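Local coordinates for protein GNA33 (Neisseria gonorrhoeae FA 1090, PDB 2G5D) that probably cleaves the glycosidic link between N-acetylmuramic acid and N-acetylglucosamine in peptidoglycan, leaving a 1,6-anhydro bond in the N-acetylmuramic acid residue, at residues 196-201 / 205-210. Sequence-based numbering, arbitrary orientation.
Sequences TAIKGR and SRFLPY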
ATOM      1  N   THR A 196      15.127   5.341   6.647  1.00 35.17           N
ATOM      2  CA  THR A 196      15.762   5.705   5.379  1.00 34.74           C
ATOM      3  C   THR A 196      16.191   7.177   5.358  1.00 34.28           C
ATOM      4  O   THR A 196      17.214   7.528   4.759  1.00 34.33           O
ATOM      5  CB  THR A 196      14.850   5.364   4.160  1.00 34.67           C
ATOM      6  OG1 THR A 196      15.583   5.524   2.943  1.00 34.90           O
ATOM      7  CG2 THR A 196      13.603   6.252   4.118  1.00 35.31           C
ATOM      8  N   ALA A 197      15.410   8.020   6.033  1.00 33.59           N
ATOM      9  CA  ALA A 197      15.611   9.465   6.058  1.00 32.98           C
ATOM     10  C   ALA A 197      15.022  10.064   7.328  1.00 32.64           C
ATOM     11  O   ALA A 197      14.104   9.491   7.924  1.00 32.36           O
ATOM     12  CB  ALA A 197      14.958  10.109   4.837  1.00 33.02           C
ATOM     13  N   ILE A 198      15.557  11.213   7.739  1.00 32.28           N
ATOM     14  CA  ILE A 198      15.001  11.977   8.858  1.00 31.69           C
ATOM     15  C   ILE A 198      14.197  13.170   8.349  1.00 31.44           C
ATOM     16  O   ILE A 198      14.561  13.802   7.352  1.00 31.06           O
ATOM     17  CB  ILE A 198      16.074  12.442   9.888  1.00 31.80           C
ATOM     18  CG1 ILE A 198      17.160  13.299   9.219  1.00 31.64           C
ATOM     19  CG2 ILE A 198      16.667  11.239  10.626  1.00 31.75           C
ATOM     20  CD1 ILE A 198      17.812  14.311  10.141  1.00 32.16           C
ATOM     21  N   LYS A 199      13.097  13.461   9.038  1.00 31.07           N
ATOM     22  CA  LYS A 199      12.234  14.584   8.678  1.00 31.15           C
ATOM     23  C   LYS A 199      12.231  15.649   9.786  1.00 31.24           C
ATOM     24  O   LYS A 199      11.998  15.337  10.959  1.00 31.30           O
ATOM     25  CB  LYS A 199      10.800  14.105   8.387  1.00 30.76           C
ATOM     26  CG  LYS A 199      10.694  12.763   7.667  1.00 29.84           C
ATOM     27  CD  LYS A 199      11.055  12.855   6.193  1.00 29.25           C
ATOM     28  CE  LYS A 199      11.060  11.482   5.551  1.00 29.20           C
ATOM     29  NZ  LYS A 199      11.056  11.545   4.064  1.00 28.47           N
ATOM     30  N   GLY A 200      12.486  16.898   9.407  1.00 31.40           N
ATOM     31  CA  GLY A 200      12.542  17.989  10.375  1.00 31.89           C
ATOM     32  C   GLY A 200      12.391  19.381   9.793  1.00 32.50           C
ATOM     33  O   GLY A 200      11.965  19.548   8.645  1.00 32.58           O
ATOM     34  N   ARG A 201      12.735  20.378  10.604  1.00 32.89           N
ATOM     35  CA  ARG A 201      12.631  21.791  10.234  1.00 33.78           C
ATOM     36  C   ARG A 201      13.702  22.611  10.950  1.00 33.86           C
ATOM     37  O   ARG A 201      14.086  22.285  12.076  1.00 33.68           O
ATOM     38  CB  ARG A 201      11.240  22.342  10.577  1.00 33.91           C
ATOM     39  CG  ARG A 201      10.810  22.097  12.021  1.00 34.70           C
ATOM     40  CD  ARG A 201       9.547  22.845  12.393  1.00 34.75           C
ATOM     41  NE  ARG A 201       9.451  22.987  13.843  1.00 36.51           N
ATOM     42  CZ  ARG A 201       9.805  24.073  14.520  1.00 36.89           C
ATOM     43  NH1 ARG A 201      10.261  25.146  13.889  1.00 37.32           N
ATOM     44  NH2 ARG A 201       9.697  24.090  15.839  1.00 38.11           N
ATOM     45  N   SER A 205      19.474  27.680  15.385  1.00 35.33           N
ATOM     46  CA  SER A 205      20.555  27.028  14.648  1.00 35.03           C
ATOM     47  C   SER A 205      20.450  25.517  14.860  1.00 34.77           C
ATOM     48  O   SER A 205      21.455  24.818  15.001  1.00 34.66           O
ATOM     49  CB  SER A 205      21.929  27.565  15.072  1.00 34.98           C
ATOM     50  OG  SER A 205      22.348  27.002  16.303  1.00 34.92           O
ATOM     51  N   ARG A 206      19.216  25.025  14.879  1.00 34.74           N
ATOM     52  CA  ARG A 206      18.950  23.608  15.095  1.00 34.56           C
ATOM     53  C   ARG A 206      18.108  22.991  13.984  1.00 34.46           C
ATOM     54  O   ARG A 206      17.386  23.693  13.270  1.00 34.41           O
ATOM     55  CB  ARG A 206      18.246  23.395  16.435  1.00 34.66           C
ATOM     56  CG  ARG A 206      19.086  23.684  17.675  1.00 34.98           C
ATOM     57  CD  ARG A 206      18.302  23.262  18.903  1.00 35.70           C
ATOM     58  NE  ARG A 206      19.121  23.194  20.108  1.00 36.82           N
ATOM     59  CZ  ARG A 206      18.850  22.413  21.151  1.00 36.94           C
ATOM     60  NH1 ARG A 206      17.789  21.611  21.126  1.00 36.53           N
ATOM     61  NH2 ARG A 206      19.648  22.425  22.213  1.00 36.53           N
ATOM     62  N   PHE A 207      18.221  21.671  13.851  1.00 34.24           N
ATOM     63  CA  PHE A 207      17.332  20.862  13.024  1.00 34.07           C
ATOM     64  C   PHE A 207      16.612  19.902  13.970  1.00 33.78           C
ATOM     65  O   PHE A 207      17.229  18.998  14.543  1.00 33.87           O
ATOM     66  CB  PHE A 207      18.137  20.101  11.965  1.00 34.09           C
ATOM     67  CG  PHE A 207      17.313  19.610  10.802  1.00 34.29           C
ATOM     68  CD1 PHE A 207      16.893  18.279  10.738  1.00 34.22           C
ATOM     69  CD2 PHE A 207      16.968  20.471   9.764  1.00 33.89           C
ATOM     70  CE1 PHE A 207      16.141  17.815   9.668  1.00 32.80           C
ATOM     71  CE2 PHE A 207      16.213  20.016   8.684  1.00 33.69           C
ATOM     72  CZ  PHE A 207      15.798  18.684   8.640  1.00 33.48           C
ATOM     73  N   LEU A 208      15.316  20.134  14.155  1.00 33.42           N
ATOM     74  CA  LEU A 208      14.509  19.411  15.137  1.00 33.05           C
ATOM     75  C   LEU A 208      13.513  18.492  14.440  1.00 32.72           C
ATOM     76  O   LEU A 208      13.061  18.816  13.338  1.00 32.74           O
ATOM     77  CB  LEU A 208      13.718  20.399  16.001  1.00 33.17           C
ATOM     78  CG  LEU A 208      14.361  21.715  16.443  1.00 33.21           C
ATOM     79  CD1 LEU A 208      13.276  22.721  16.775  1.00 33.30           C
ATOM     80  CD2 LEU A 208      15.295  21.489  17.624  1.00 33.50           C
ATOM     81  N   PRO A 209      13.155  17.354  15.081  1.00 32.27           N
ATOM     82  CA  PRO A 209      12.087  16.489  14.564  1.00 31.90           C
ATOM     83  C   PRO A 209      10.868  17.308  14.142  1.00 31.47           C
ATOM     84  O   PRO A 209      10.560  18.314  14.785  1.00 31.22           O
ATOM     85  CB  PRO A 209      11.746  15.605  15.767  1.00 31.95           C
ATOM     86  CG  PRO A 209      13.031  15.488  16.499  1.00 32.13           C
ATOM     87  CD  PRO A 209      13.750  16.804  16.317  1.00 32.41           C
ATOM     88  N   TYR A 210      10.207  16.909  13.054  1.00 30.80           N
ATOM     89  CA  TYR A 210       9.017  17.612  12.610  1.00 30.44           C
ATOM     90  C   TYR A 210       7.854  17.379  13.581  1.00 30.64           C
ATOM     91  O   TYR A 210       7.919  16.491  14.445  1.00 31.00           O
ATOM     92  CB  TYR A 210       8.621  17.268  11.154  1.00 30.13           C
ATOM     93  CG  TYR A 210       7.855  18.407  10.523  1.00 29.38           C
ATOM     94  CD1 TYR A 210       6.464  18.354  10.374  1.00 29.14           C
ATOM     95  CD2 TYR A 210       8.515  19.581  10.150  1.00 28.94           C
ATOM     96  CE1 TYR A 210       5.759  19.434   9.838  1.00 28.70           C
ATOM     97  CE2 TYR A 210       7.830  20.652   9.617  1.00 28.62           C
ATOM     98  CZ  TYR A 210       6.450  20.574   9.462  1.00 28.91           C
ATOM     99  OH  TYR A 210       5.782  21.656   8.942  1.00 29.55           O
TER
HETATM  100  O   HOH W   1       9.071  20.660  14.862  1.00 37.56           O
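The F207 ring lies against the backbone of G200 and R201. R201 N sits over one ring face, offset toward the rim, and F207 CZ comes 3.7 Å from G200 C. I198 CD1 approaches F207 CE1 obliquely. The R201 guanidinium has L208 CD1 over one face, 3.9 Å from NH2. At its edge, in plane, a water accepts from R201 NE at 2.6 Å and donates to P209 O, bridging the strands. R201 CG stands between its own backbone N and carbonyl carbon (chi1 53°), with the chain extended from CG to NE, so that CB, CG and CD pass the Y210 ring. R201 CD lies 3.9 Å from Y210 CE2, and the guanidinium and phenol planes are 80° apart. R201 and L208 form an antiparallel hydrogen-bonded pair. L208 N donates to R201 O almost straight, at 171°. R201 N donates back to L208 O. Y210 N donates to K199 O at 3.2 Å. R201 NH1 also makes a salt bridge with E203, and Y210 OH hydrogen-bonds to D146. This is a beta hairpin, within the MltA-specific insert. Strand 148-151 flanks 197-203, and strand 182-184 flanks 206-209. F207 touches both flanking strands.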